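Thioredoxin-like protein (Klebsiella pneumoniae subsp. pneumoniae MGH 78578, PDB 3TY1) probably binds carbohydrate through a galactose-mutarotase-like beta-supersandwich fold, although its substrate and any epimerase activity remain putative. Local coordinates at residues H193-N198 and G340-F345; P217-G222 and Y311-E316; K254-M259 and K302-V307. One frame throughout, in Å; residues are numbered along the deposited sequence.

Interaction 1: residues H193-N198 and G340-F345; sequences HDVLTN and GASAQF. With SO4 (sulfate ion), chain H.
The ring of Phe-345 is met at its edge, in plane, by Leu-196 CB, 3.9 Å from CE2; the imidazole of His-193 likewise receives a sulfate oxygen at its edge. The Phe-345 side chain lies on the same face of the sheet as Asp-194, Leu-196 and Ala-343, where Tyr-206 and Ile-208 of strand 204-214 also pack against it. The strands run antiparallel, their axes 4.6 Å apart at 163°. Asp-194 with Phe-345 and Leu-196 with Ala-343 are hydrogen-bonded pairs; in the latter, Leu-196 N to Ala-343 O and Ala-343 N to Leu-196 O both measure 2.8 Å. On the other side of the sheet, in the non-hydrogen-bonded pair, Thr-197 OG1 and Ser-342 OG share a hydrogen bond of 2.7 Å, either able to donate. Thus strand 189-198 joins strand 342-352 within the large antiparallel sheet of the supersandwich. Asp-194, buried, spends its carboxylate on Arg-116, Tyr-210 and Glu-180 N, which probably keeps it ionised. His-193 NE2 donates to O4 of the sulfate, probably a crystallisation ion, at 2.5 Å, while ND1 is hydrogen-bonded to Asp-346 OD1, a setting consistent with a protonated imidazole.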
ATOM      1  N   HIS A 193     -19.216   2.008  23.088  1.00 30.47           N
ATOM      2  CA  HIS A 193     -19.374   0.707  23.701  1.00 31.68           C
ATOM      3  C   HIS A 193     -18.749  -0.292  22.774  1.00 32.21           C
ATOM      4  O   HIS A 193     -19.433  -0.977  22.032  1.00 36.30           O
ATOM      5  CB  HIS A 193     -20.846   0.415  23.952  1.00 35.57           C
ATOM      6  CG  HIS A 193     -21.451   1.357  24.935  1.00 40.89           C
ATOM      7  ND1 HIS A 193     -21.207   1.268  26.290  1.00 48.56           N
ATOM      8  CD2 HIS A 193     -22.213   2.461  24.759  1.00 47.14           C
ATOM      9  CE1 HIS A 193     -21.837   2.253  26.907  1.00 54.67           C
ATOM     10  NE2 HIS A 193     -22.469   2.979  26.003  1.00 47.72           N
ATOM     11  N   ASP A 194     -17.421  -0.321  22.774  1.00 31.01           N
ATOM     12  CA  ASP A 194     -16.674  -1.211  21.922  1.00 31.42           C
ATOM     13  C   ASP A 194     -16.514  -2.556  22.623  1.00 33.84           C
ATOM     14  O   ASP A 194     -16.427  -2.614  23.863  1.00 33.42           O
ATOM     15  CB  ASP A 194     -15.264  -0.648  21.574  1.00 31.57           C
ATOM     16  CG  ASP A 194     -15.298   0.726  20.942  1.00 30.01           C
ATOM     17  OD1 ASP A 194     -16.328   1.121  20.314  1.00 29.50           O
ATOM     18  OD2 ASP A 194     -14.275   1.445  21.097  1.00 27.89           O
ATOM     19  N   VAL A 195     -16.441  -3.624  21.830  1.00 32.89           N
ATOM     20  CA  VAL A 195     -16.199  -4.966  22.337  1.00 33.10           C
ATOM     21  C   VAL A 195     -15.088  -5.634  21.508  1.00 34.54           C
ATOM     22  O   VAL A 195     -15.260  -5.894  20.327  1.00 35.79           O
ATOM     23  CB  VAL A 195     -17.468  -5.872  22.309  1.00 33.90           C
ATOM     24  CG1 VAL A 195     -17.152  -7.250  22.941  1.00 34.97           C
ATOM     25  CG2 VAL A 195     -18.668  -5.207  23.017  1.00 31.53           C
ATOM     26  N   LEU A 196     -13.943  -5.866  22.132  1.00 34.27           N
ATOM     27  CA  LEU A 196     -12.832  -6.593  21.520  1.00 35.84           C
ATOM     28  C   LEU A 196     -13.075  -8.068  21.813  1.00 39.57           C
ATOM     29  O   LEU A 196     -13.354  -8.425  22.981  1.00 39.06           O
ATOM     30  CB  LEU A 196     -11.514  -6.173  22.157  1.00 38.03           C
ATOM     31  CG  LEU A 196     -10.248  -6.960  21.799  1.00 36.15           C
ATOM     32  CD1 LEU A 196      -9.852  -6.730  20.365  1.00 36.66           C
ATOM     33  CD2 LEU A 196      -9.142  -6.583  22.731  1.00 36.78           C
ATOM     34  N   THR A 197     -12.988  -8.906  20.790  1.00 37.09           N
ATOM     35  CA  THR A 197     -13.109 -10.351  20.964  1.00 38.07           C
ATOM     36  C   THR A 197     -11.926 -11.078  20.349  1.00 41.20           C
ATOM     37  O   THR A 197     -11.484 -10.775  19.231  1.00 39.02           O
ATOM     38  CB  THR A 197     -14.418 -10.905  20.383  1.00 38.09           C
ATOM     39  OG1 THR A 197     -15.513 -10.234  20.999  1.00 40.36           O
ATOM     40  CG2 THR A 197     -14.573 -12.388  20.639  1.00 42.13           C
ATOM     41  N   ASN A 198     -11.406 -12.044  21.105  1.00 41.05           N
ATOM     42  CA  ASN A 198     -10.345 -12.910  20.612  1.00 41.51           C
ATOM     43  C   ASN A 198     -11.016 -14.125  19.990  1.00 43.41           C
ATOM     44  O   ASN A 198     -11.532 -14.986  20.700  1.00 43.19           O
ATOM     45  CB  ASN A 198      -9.401 -13.319  21.734  1.00 40.62           C
ATOM     46  CG  ASN A 198      -8.333 -14.272  21.273  1.00 39.52           C
ATOM     47  OD1 ASN A 198      -8.170 -14.501  20.083  1.00 43.32           O
ATOM     48  ND2 ASN A 198      -7.563 -14.793  22.206  1.00 40.43           N
ATOM     49  N   GLY A 340     -11.737 -17.001  22.731  1.00 47.69           N
ATOM     50  CA  GLY A 340     -13.175 -16.762  22.720  1.00 47.26           C
ATOM     51  C   GLY A 340     -13.659 -15.659  23.656  1.00 47.62           C
ATOM     52  O   GLY A 340     -14.837 -15.369  23.667  1.00 47.09           O
ATOM     53  N   ALA A 341     -12.774 -15.038  24.429  1.00 46.15           N
ATOM     54  CA  ALA A 341     -13.202 -14.065  25.428  1.00 44.25           C
ATOM     55  C   ALA A 341     -13.288 -12.662  24.806  1.00 43.65           C
ATOM     56  O   ALA A 341     -12.733 -12.390  23.726  1.00 42.35           O
ATOM     57  CB  ALA A 341     -12.254 -14.059  26.588  1.00 45.86           C
ATOM     58  N   SER A 342     -14.015 -11.799  25.507  1.00 42.69           N
ATOM     59  CA  SER A 342     -14.250 -10.436  25.112  1.00 41.56           C
ATOM     60  C   SER A 342     -13.823  -9.447  26.196  1.00 41.81           C
ATOM     61  O   SER A 342     -13.820  -9.764  27.367  1.00 41.45           O
ATOM     62  CB  SER A 342     -15.737 -10.260  24.809  1.00 39.48           C
ATOM     63  OG  SER A 342     -16.067 -10.912  23.604  1.00 43.01           O
ATOM     64  N   ALA A 343     -13.426  -8.250  25.769  1.00 40.38           N
ATOM     65  CA  ALA A 343     -13.111  -7.142  26.645  1.00 37.81           C
ATOM     66  C   ALA A 343     -13.985  -5.982  26.175  1.00 37.72           C
ATOM     67  O   ALA A 343     -14.016  -5.693  24.963  1.00 34.21           O
ATOM     68  CB  ALA A 343     -11.666  -6.777  26.503  1.00 37.02           C
ATOM     69  N   GLN A 344     -14.653  -5.308  27.113  1.00 35.65           N
ATOM     70  CA  GLN A 344     -15.519  -4.167  26.814  1.00 33.57           C
ATOM     71  C   GLN A 344     -14.834  -2.854  27.118  1.00 33.14           C
ATOM     72  O   GLN A 344     -13.995  -2.772  28.006  1.00 34.76           O
ATOM     73  CB  GLN A 344     -16.837  -4.259  27.618  1.00 35.95           C
ATOM     74  CG  GLN A 344     -17.712  -5.479  27.295  1.00 43.59           C
ATOM     75  CD  GLN A 344     -17.221  -6.794  27.916  1.00 52.75           C
ATOM     76  OE1 GLN A 344     -16.497  -6.788  28.921  1.00 53.40           O
ATOM     77  NE2 GLN A 344     -17.604  -7.930  27.304  1.00 47.89           N
ATOM     78  N   PHE A 345     -15.204  -1.818  26.361  1.00 32.32           N
ATOM     79  CA  PHE A 345     -14.700  -0.457  26.527  1.00 31.72           C
ATOM     80  C   PHE A 345     -15.903   0.497  26.420  1.00 31.45           C
ATOM     81  O   PHE A 345     -16.461   0.697  25.338  1.00 33.27           O
ATOM     82  CB  PHE A 345     -13.592  -0.175  25.491  1.00 31.43           C
ATOM     83  CG  PHE A 345     -12.472  -1.191  25.565  1.00 31.95           C
ATOM     84  CD1 PHE A 345     -11.494  -1.095  26.539  1.00 34.02           C
ATOM     85  CD2 PHE A 345     -12.452  -2.287  24.709  1.00 34.22           C
ATOM     86  CE1 PHE A 345     -10.497  -2.073  26.663  1.00 37.29           C
ATOM     87  CE2 PHE A 345     -11.444  -3.264  24.806  1.00 37.83           C
ATOM     88  CZ  PHE A 345     -10.473  -3.153  25.790  1.00 37.85           C
TER
HETATM   89  S   SO4 H 508     -25.299   4.750  27.126  1.00 79.81           S
HETATM   90  O1  SO4 H 508     -25.795   6.094  27.440  1.00 78.43           O
HETATM   91  O2  SO4 H 508     -25.821   3.746  28.048  1.00 84.10           O
HETATM   92  O3  SO4 H 508     -25.731   4.398  25.778  1.00 87.17           O
HETATM   93  O4  SO4 H 508     -23.835   4.732  27.234  1.00 81.68           O

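Interaction 2: residues P217-G222 and Y311-E316; sequences PILEEG and YVTGIE
The connection between strands 204-214 and 224-229 folds over the start of strand 311-318, which lies between strands 204-214 and 297-304 of the mixed sheet, and Leu-219 carries the contact. The CB of Leu-219 points toward the strand, and with CG anti to the backbone N (chi1 -172°) the branch lays CD2 over one face of the Tyr-311 ring. That methyl sits 3.8 Å from the ring centroid and 14° off the normal, a CH-pi contact displaced toward the rim. Leu-219 CG approaches Tyr-311 CE2 at 3.5 Å, the side chains crossing obliquely. The same CD2 presses on the backbone, 3.4 Å from Val-312 CA, tighter than ordinary van der Waals packing. Branch CD1 reaches Thr-313 CG2 at 4.2 Å. At the ring's far end, Glu-220 CA lies in plane at the edge, and Tyr-311 OH is 3.0 Å from Glu-220 C. No hydrogen bond joins the segments: the phenol hydroxyl pairs with Gln-250 O, Thr-313 OG1 with Tyr-249 OH and Trp-301 O, and Glu-220 OE2 with Lys-280 N. Cohesion is therefore apolar, while the hydroxyls of buried Tyr-311 and Thr-313 are satisfied by surrounding chain, which would help fix the tyrosine's rotation.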
ATOM      1  N   PRO A 217     -11.835  25.551  20.063  1.00 34.07           N
ATOM      2  CA  PRO A 217     -11.856  26.662  21.021  1.00 36.64           C
ATOM      3  C   PRO A 217     -11.769  26.283  22.483  1.00 37.09           C
ATOM      4  O   PRO A 217     -11.853  27.171  23.334  1.00 40.61           O
ATOM      5  CB  PRO A 217     -13.224  27.293  20.781  1.00 39.70           C
ATOM      6  CG  PRO A 217     -14.093  26.124  20.361  1.00 36.56           C
ATOM      7  CD  PRO A 217     -13.209  25.143  19.668  1.00 34.59           C
ATOM      8  N   ILE A 218     -11.661  24.994  22.801  1.00 33.18           N
ATOM      9  CA  ILE A 218     -11.532  24.563  24.207  1.00 35.53           C
ATOM     10  C   ILE A 218     -10.132  24.841  24.709  1.00 35.90           C
ATOM     11  O   ILE A 218      -9.951  25.470  25.745  1.00 35.55           O
ATOM     12  CB  ILE A 218     -11.875  23.092  24.400  1.00 34.83           C
ATOM     13  CG1 ILE A 218     -13.325  22.820  23.945  1.00 36.15           C
ATOM     14  CG2 ILE A 218     -11.715  22.726  25.856  1.00 37.09           C
ATOM     15  CD1 ILE A 218     -13.734  21.344  23.961  1.00 33.49           C
ATOM     16  N   LEU A 219      -9.136  24.382  23.955  1.00 34.28           N
ATOM     17  CA  LEU A 219      -7.733  24.565  24.311  1.00 32.32           C
ATOM     18  C   LEU A 219      -7.347  25.992  23.976  1.00 33.01           C
ATOM     19  O   LEU A 219      -7.720  26.511  22.932  1.00 34.78           O
ATOM     20  CB  LEU A 219      -6.818  23.573  23.577  1.00 31.12           C
ATOM     21  CG  LEU A 219      -5.369  23.534  24.008  1.00 32.71           C
ATOM     22  CD1 LEU A 219      -5.230  23.058  25.446  1.00 33.42           C
ATOM     23  CD2 LEU A 219      -4.591  22.594  23.048  1.00 29.68           C
ATOM     24  N   GLU A 220      -6.658  26.614  24.920  1.00 32.98           N
ATOM     25  CA  GLU A 220      -6.161  27.978  24.850  1.00 34.00           C
ATOM     26  C   GLU A 220      -5.259  28.180  26.065  1.00 36.53           C
ATOM     27  O   GLU A 220      -5.205  27.326  26.957  1.00 35.57           O
ATOM     28  CB  GLU A 220      -7.311  28.990  24.896  1.00 35.95           C
ATOM     29  CG  GLU A 220      -8.204  28.897  26.160  1.00 33.78           C
ATOM     30  CD  GLU A 220      -9.381  29.845  26.150  1.00 41.69           C
ATOM     31  OE1 GLU A 220      -9.645  30.467  25.113  1.00 46.58           O
ATOM     32  OE2 GLU A 220     -10.049  29.963  27.205  1.00 45.24           O
ATOM     33  N   GLU A 221      -4.518  29.274  26.058  1.00 37.36           N
ATOM     34  CA  GLU A 221      -3.754  29.714  27.225  1.00 38.65           C
ATOM     35  C   GLU A 221      -4.703  29.814  28.426  1.00 38.32           C
ATOM     36  O   GLU A 221      -5.746  30.464  28.341  1.00 38.14           O
ATOM     37  CB  GLU A 221      -3.141  31.095  26.971  1.00 38.59           C
ATOM     38  CG  GLU A 221      -2.181  31.531  28.049  1.00 49.01           C
ATOM     39  CD  GLU A 221      -1.440  32.799  27.673  1.00 62.07           C
ATOM     40  OE1 GLU A 221      -0.745  32.827  26.628  1.00 75.62           O
ATOM     41  OE2 GLU A 221      -1.536  33.767  28.429  1.00 69.64           O
ATOM     42  N   GLY A 222      -4.337  29.168  29.528  1.00 37.19           N
ATOM     43  CA  GLY A 222      -5.133  29.223  30.750  1.00 39.87           C
ATOM     44  C   GLY A 222      -6.223  28.162  30.792  1.00 38.81           C
ATOM     45  O   GLY A 222      -6.961  28.076  31.768  1.00 37.40           O
ATOM     46  N   TYR A 311      -1.649  22.455  17.824  1.00 29.94           N
ATOM     47  CA  TYR A 311      -2.012  23.015  19.142  1.00 29.55           C
ATOM     48  C   TYR A 311      -3.179  22.153  19.610  1.00 25.26           C
ATOM     49  O   TYR A 311      -4.324  22.337  19.194  1.00 27.06           O
ATOM     50  CB  TYR A 311      -2.373  24.492  19.039  1.00 29.97           C
ATOM     51  CG  TYR A 311      -2.635  25.134  20.399  1.00 32.65           C
ATOM     52  CD1 TYR A 311      -1.614  25.237  21.338  1.00 28.31           C
ATOM     53  CD2 TYR A 311      -3.906  25.568  20.750  1.00 28.86           C
ATOM     54  CE1 TYR A 311      -1.833  25.826  22.597  1.00 33.18           C
ATOM     55  CE2 TYR A 311      -4.156  26.176  22.022  1.00 33.41           C
ATOM     56  CZ  TYR A 311      -3.113  26.277  22.948  1.00 31.17           C
ATOM     57  OH  TYR A 311      -3.315  26.820  24.192  1.00 34.65           O
ATOM     58  N   VAL A 312      -2.859  21.155  20.426  1.00 26.26           N
ATOM     59  CA  VAL A 312      -3.808  20.134  20.762  1.00 27.86           C
ATOM     60  C   VAL A 312      -3.396  19.415  22.048  1.00 30.06           C
ATOM     61  O   VAL A 312      -2.213  19.383  22.411  1.00 28.93           O
ATOM     62  CB  VAL A 312      -3.905  19.104  19.555  1.00 28.32           C
ATOM     63  CG1 VAL A 312      -2.538  18.553  19.205  1.00 24.82           C
ATOM     64  CG2 VAL A 312      -4.929  18.001  19.805  1.00 27.43           C
ATOM     65  N   THR A 313      -4.388  18.873  22.744  1.00 29.08           N
ATOM     66  CA  THR A 313      -4.122  18.027  23.884  1.00 29.67           C
ATOM     67  C   THR A 313      -4.840  16.708  23.722  1.00 28.53           C
ATOM     68  O   THR A 313      -5.969  16.627  23.204  1.00 29.06           O
ATOM     69  CB  THR A 313      -4.526  18.712  25.250  1.00 30.39           C
ATOM     70  OG1 THR A 313      -4.111  17.880  26.357  1.00 30.90           O
ATOM     71  CG2 THR A 313      -6.017  18.938  25.324  1.00 29.23           C
ATOM     72  N   GLY A 314      -4.175  15.656  24.164  1.00 30.34           N
ATOM     73  CA  GLY A 314      -4.760  14.311  24.178  1.00 29.27           C
ATOM     74  C   GLY A 314      -5.104  13.940  25.578  1.00 31.56           C
ATOM     75  O   GLY A 314      -4.250  14.105  26.489  1.00 34.04           O
ATOM     76  N   ILE A 315      -6.330  13.456  25.788  1.00 30.32           N
ATOM     77  CA  ILE A 315      -6.746  12.834  27.080  1.00 30.63           C
ATOM     78  C   ILE A 315      -6.912  11.389  26.682  1.00 32.18           C
ATOM     79  O   ILE A 315      -7.825  11.068  25.928  1.00 34.87           O
ATOM     80  CB  ILE A 315      -8.056  13.391  27.604  1.00 31.35           C
ATOM     81  CG1 ILE A 315      -7.927  14.898  27.857  1.00 36.95           C
ATOM     82  CG2 ILE A 315      -8.442  12.670  28.901  1.00 31.26           C
ATOM     83  CD1 ILE A 315      -9.241  15.556  28.365  1.00 39.31           C
ATOM     84  N   GLU A 316      -5.997  10.532  27.110  1.00 31.01           N
ATOM     85  CA  GLU A 316      -5.849   9.202  26.520  1.00 29.24           C
ATOM     86  C   GLU A 316      -5.957   8.057  27.493  1.00 32.66           C
ATOM     87  O   GLU A 316      -4.932   7.532  27.996  1.00 32.53           O
ATOM     88  CB  GLU A 316      -4.498   9.150  25.784  1.00 31.42           C
ATOM     89  CG  GLU A 316      -4.179  10.384  24.930  1.00 30.85           C
ATOM     90  CD  GLU A 316      -2.853  10.314  24.247  1.00 37.57           C
ATOM     91  OE1 GLU A 316      -2.163   9.269  24.337  1.00 39.92           O
ATOM     92  OE2 GLU A 316      -2.493  11.338  23.618  1.00 35.91           O
TER

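Interaction 3: residues K254-M259 and K302-V307; sequences KDFDEM and KNTDTV
End to end, residues 254-259 and 302-306 run 169° apart, yet the ladder between them is short: Met-259 (a selenomethionine) with Lys-302 is an antiparallel hydrogen-bonded pair. Lys-302 N donates to Met-259 O at 2.8 Å, nearly along the C=O axis, whereas Met-259 N reaches Lys-302 O at 3.0 Å from above the carbonyl plane. Strand geometry then gives way to an inverse gamma turn centred on Thr-304, and side chains take over the linking. Asp-305 CG is anti to its backbone N (chi1 -155°), which carries OD2 to Asp-257 N at 2.7 Å, a fairly straight bond (158°) on the anti lone pair. Its other oxygen, OD1, accepts Thr-306 N from above the carboxylate plane and also binds Tyr-202 OH of the second subunit. Several N-H and O-H groups thus grip one carboxylate, which would favour the ionised form. Phe-256 lies with one face under Thr-304 OG1, 3.2 Å above the ring plane and displaced toward the rim, and its edge carbon CE2 meets Lys-302 O in plane at 3.3 Å. A water bridges Asp-257 O and Asn-303 ND2, accepting from the amide at 2.9 Å; ND2 also bonds Gly-310 O, and the Asn-303 amide is engaged by Lys-171 of the second subunit. The carboxylates of Asp-257 and Glu-258 both form salt bridges to that same Lys-171, and Glu-258 OE1 also binds Trp-301 NE1; Lys-302 NZ turns away to Trp-246 O and Thr-248 O. In the mixed sheet the pair marks the place where strand 259-265 begins, near the end of strand 297-304, with strand 311-318 flanking the latter through Asn-303 and Val-312, and the second subunit packing Phe-170 against Asn-303 and Tyr-202 against Thr-306.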
ATOM      1  N   LYS A 254       6.030  28.298  20.207  1.00 41.88           N
ATOM      2  CA  LYS A 254       7.034  27.826  19.242  1.00 41.11           C
ATOM      3  C   LYS A 254       8.099  27.019  20.001  1.00 39.07           C
ATOM      4  O   LYS A 254       8.456  27.390  21.107  1.00 40.66           O
ATOM      5  CB  LYS A 254       7.669  29.041  18.545  1.00 46.33           C
ATOM      6  CG  LYS A 254       8.755  28.736  17.519  1.00 56.31           C
ATOM      7  CD  LYS A 254       9.178  30.030  16.792  1.00 70.90           C
ATOM      8  CE  LYS A 254      10.264  29.768  15.750  1.00 76.54           C
ATOM      9  NZ  LYS A 254       9.745  28.940  14.609  1.00 80.49           N
ATOM     10  N   ASP A 255       8.588  25.934  19.409  1.00 37.74           N
ATOM     11  CA  ASP A 255       9.648  25.075  19.976  1.00 41.60           C
ATOM     12  C   ASP A 255       9.265  24.267  21.199  1.00 43.48           C
ATOM     13  O   ASP A 255      10.140  23.717  21.885  1.00 44.78           O
ATOM     14  CB  ASP A 255      10.938  25.875  20.288  1.00 43.45           C
ATOM     15  CG  ASP A 255      11.508  26.558  19.048  1.00 46.52           C
ATOM     16  OD1 ASP A 255      11.540  25.921  17.972  1.00 45.26           O
ATOM     17  OD2 ASP A 255      11.925  27.721  19.165  1.00 56.74           O
ATOM     18  N   PHE A 256       7.974  24.143  21.456  1.00 40.28           N
ATOM     19  CA  PHE A 256       7.523  23.436  22.639  1.00 40.72           C
ATOM     20  C   PHE A 256       7.544  21.934  22.391  1.00 41.08           C
ATOM     21  O   PHE A 256       7.913  21.155  23.272  1.00 38.50           O
ATOM     22  CB  PHE A 256       6.106  23.874  22.961  1.00 40.49           C
ATOM     23  CG  PHE A 256       5.566  23.276  24.226  1.00 39.83           C
ATOM     24  CD1 PHE A 256       5.838  23.865  25.447  1.00 46.94           C
ATOM     25  CD2 PHE A 256       4.803  22.121  24.187  1.00 43.12           C
ATOM     26  CE1 PHE A 256       5.361  23.318  26.622  1.00 48.04           C
ATOM     27  CE2 PHE A 256       4.315  21.564  25.353  1.00 40.64           C
ATOM     28  CZ  PHE A 256       4.581  22.174  26.577  1.00 48.06           C
ATOM     29  N   ASP A 257       7.115  21.552  21.178  1.00 38.89           N
ATOM     30  CA  ASP A 257       6.905  20.167  20.789  1.00 38.76           C
ATOM     31  C   ASP A 257       5.770  19.553  21.619  1.00 37.88           C
ATOM     32  O   ASP A 257       4.609  19.749  21.299  1.00 38.10           O
ATOM     33  CB  ASP A 257       8.182  19.299  20.846  1.00 41.18           C
ATOM     34  CG  ASP A 257       7.945  17.878  20.254  1.00 38.94           C
ATOM     35  OD1 ASP A 257       7.263  17.752  19.208  1.00 42.70           O
ATOM     36  OD2 ASP A 257       8.436  16.895  20.805  1.00 51.71           O
ATOM     37  N   GLU A 258       6.099  18.827  22.680  1.00 39.61           N
ATOM     38  CA  GLU A 258       5.093  18.228  23.548  1.00 37.64           C
ATOM     39  C   GLU A 258       5.644  17.891  24.917  1.00 38.21           C
ATOM     40  O   GLU A 258       6.870  17.709  25.098  1.00 39.00           O
ATOM     41  CB  GLU A 258       4.540  16.937  22.918  1.00 37.92           C
ATOM     42  CG  GLU A 258       5.560  15.815  22.776  1.00 37.34           C
ATOM     43  CD  GLU A 258       5.021  14.581  22.098  1.00 44.93           C
ATOM     44  OE1 GLU A 258       4.314  14.716  21.072  1.00 39.09           O
ATOM     45  OE2 GLU A 258       5.349  13.466  22.562  1.00 43.10           O
HETATM   46  N   MSE A 259       4.733  17.806  25.880  1.00 33.35           N
HETATM   47  CA  MSE A 259       5.075  17.225  27.197  1.00 38.25           C
HETATM   48  C   MSE A 259       3.964  16.225  27.503  1.00 35.43           C
HETATM   49  O   MSE A 259       2.771  16.526  27.338  1.00 33.81           O
HETATM   50  CB  MSE A 259       5.233  18.295  28.282  1.00 33.51           C
HETATM   51  CG  MSE A 259       6.445  19.123  28.090  1.00 41.62           C
HETATM   52 SE   MSE A 259       6.692  20.384  29.515  0.75 40.08          SE
HETATM   53  CE  MSE A 259       8.345  21.177  28.844  1.00 44.09           C
ATOM     54  N   LYS A 302       0.267  16.993  26.118  1.00 31.83           N
ATOM     55  CA  LYS A 302       0.153  18.451  26.047  1.00 31.44           C
ATOM     56  C   LYS A 302       1.003  18.887  24.862  1.00 32.47           C
ATOM     57  O   LYS A 302       2.205  19.042  24.977  1.00 34.88           O
ATOM     58  CB  LYS A 302       0.636  19.126  27.323  1.00 32.91           C
ATOM     59  CG  LYS A 302      -0.065  18.596  28.570  1.00 33.43           C
ATOM     60  CD  LYS A 302       0.383  19.357  29.847  1.00 40.72           C
ATOM     61  CE  LYS A 302      -0.380  20.642  30.066  1.00 37.12           C
ATOM     62  NZ  LYS A 302      -0.195  21.156  31.483  1.00 40.38           N
ATOM     63  N   ASN A 303       0.356  19.080  23.728  1.00 31.61           N
ATOM     64  CA  ASN A 303       1.052  19.420  22.479  1.00 30.71           C
ATOM     65  C   ASN A 303       0.731  20.871  22.160  1.00 31.89           C
ATOM     66  O   ASN A 303       0.071  21.165  21.154  1.00 30.40           O
ATOM     67  CB  ASN A 303       0.638  18.430  21.374  1.00 30.55           C
ATOM     68  CG  ASN A 303       1.624  18.397  20.200  1.00 33.48           C
ATOM     69  OD1 ASN A 303       2.451  17.513  20.123  1.00 34.97           O
ATOM     70  ND2 ASN A 303       1.558  19.393  19.312  1.00 29.46           N
ATOM     71  N   THR A 304       1.214  21.771  23.025  1.00 30.95           N
ATOM     72  CA  THR A 304       0.891  23.196  22.917  1.00 33.83           C
ATOM     73  C   THR A 304       1.934  23.945  22.083  1.00 33.87           C
ATOM     74  O   THR A 304       2.473  24.971  22.498  1.00 35.01           O
ATOM     75  CB  THR A 304       0.664  23.816  24.294  1.00 36.06           C
ATOM     76  OG1 THR A 304       1.787  23.502  25.128  1.00 32.57           O
ATOM     77  CG2 THR A 304      -0.628  23.237  24.888  1.00 33.83           C
ATOM     78  N   ASP A 305       2.161  23.444  20.862  1.00 32.88           N
ATOM     79  CA  ASP A 305       3.095  24.053  19.925  1.00 32.19           C
ATOM     80  C   ASP A 305       2.294  25.102  19.094  1.00 35.51           C
ATOM     81  O   ASP A 305       1.219  25.564  19.522  1.00 34.11           O
ATOM     82  CB  ASP A 305       3.792  22.954  19.064  1.00 31.59           C
ATOM     83  CG  ASP A 305       5.173  23.390  18.525  1.00 34.94           C
ATOM     84  OD1 ASP A 305       5.205  24.123  17.545  1.00 34.26           O
ATOM     85  OD2 ASP A 305       6.226  23.025  19.090  1.00 35.65           O
ATOM     86  N   THR A 306       2.783  25.481  17.911  1.00 32.08           N
ATOM     87  CA  THR A 306       2.124  26.513  17.130  1.00 31.25           C
ATOM     88  C   THR A 306       0.833  25.920  16.553  1.00 28.95           C
ATOM     89  O   THR A 306       0.653  24.676  16.452  1.00 30.44           O
ATOM     90  CB  THR A 306       3.009  27.067  15.962  1.00 32.84           C
ATOM     91  OG1 THR A 306       2.988  26.132  14.874  1.00 35.16           O
ATOM     92  CG2 THR A 306       4.455  27.369  16.381  1.00 28.80           C
ATOM     93  N   VAL A 307      -0.085  26.796  16.146  1.00 32.71           N
ATOM     94  CA  VAL A 307      -1.347  26.333  15.602  1.00 30.63           C
ATOM     95  C   VAL A 307      -1.133  25.509  14.323  1.00 31.38           C
ATOM     96  O   VAL A 307      -1.753  24.469  14.141  1.00 28.95           O
ATOM     97  CB  VAL A 307      -2.388  27.464  15.419  1.00 33.76           C
ATOM     98  CG1 VAL A 307      -3.645  26.900  14.766  1.00 36.25           C
ATOM     99  CG2 VAL A 307      -2.787  28.134  16.810  1.00 34.04           C
TER
HETATM  100  O   HOH W   1       4.266  19.374  18.187  1.00 44.05           O

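From the N terminus, residues 193-198 come first, and interaction 1 closes the widest loop when 340-345 returns 142 residues later. Within that loop, 217-222 and 311-316 form interaction 2, and within this in turn 254-259 and 302-307 form interaction 3, so the three closures are concentric and none cross. Interaction 1 joins two strands of the large antiparallel sheet; the other two gather at the mixed sheet, across the chain's centre, interaction 1 lying about 30 and 35 Å away centre to centre. Interactions 2 and 3 touch: Asn-303 N to Val-312 O at 2.9 Å, probably a hydrogen bond, links neighbouring strands 297-304 and 311-318, and Tyr-311 packs beside Thr-304.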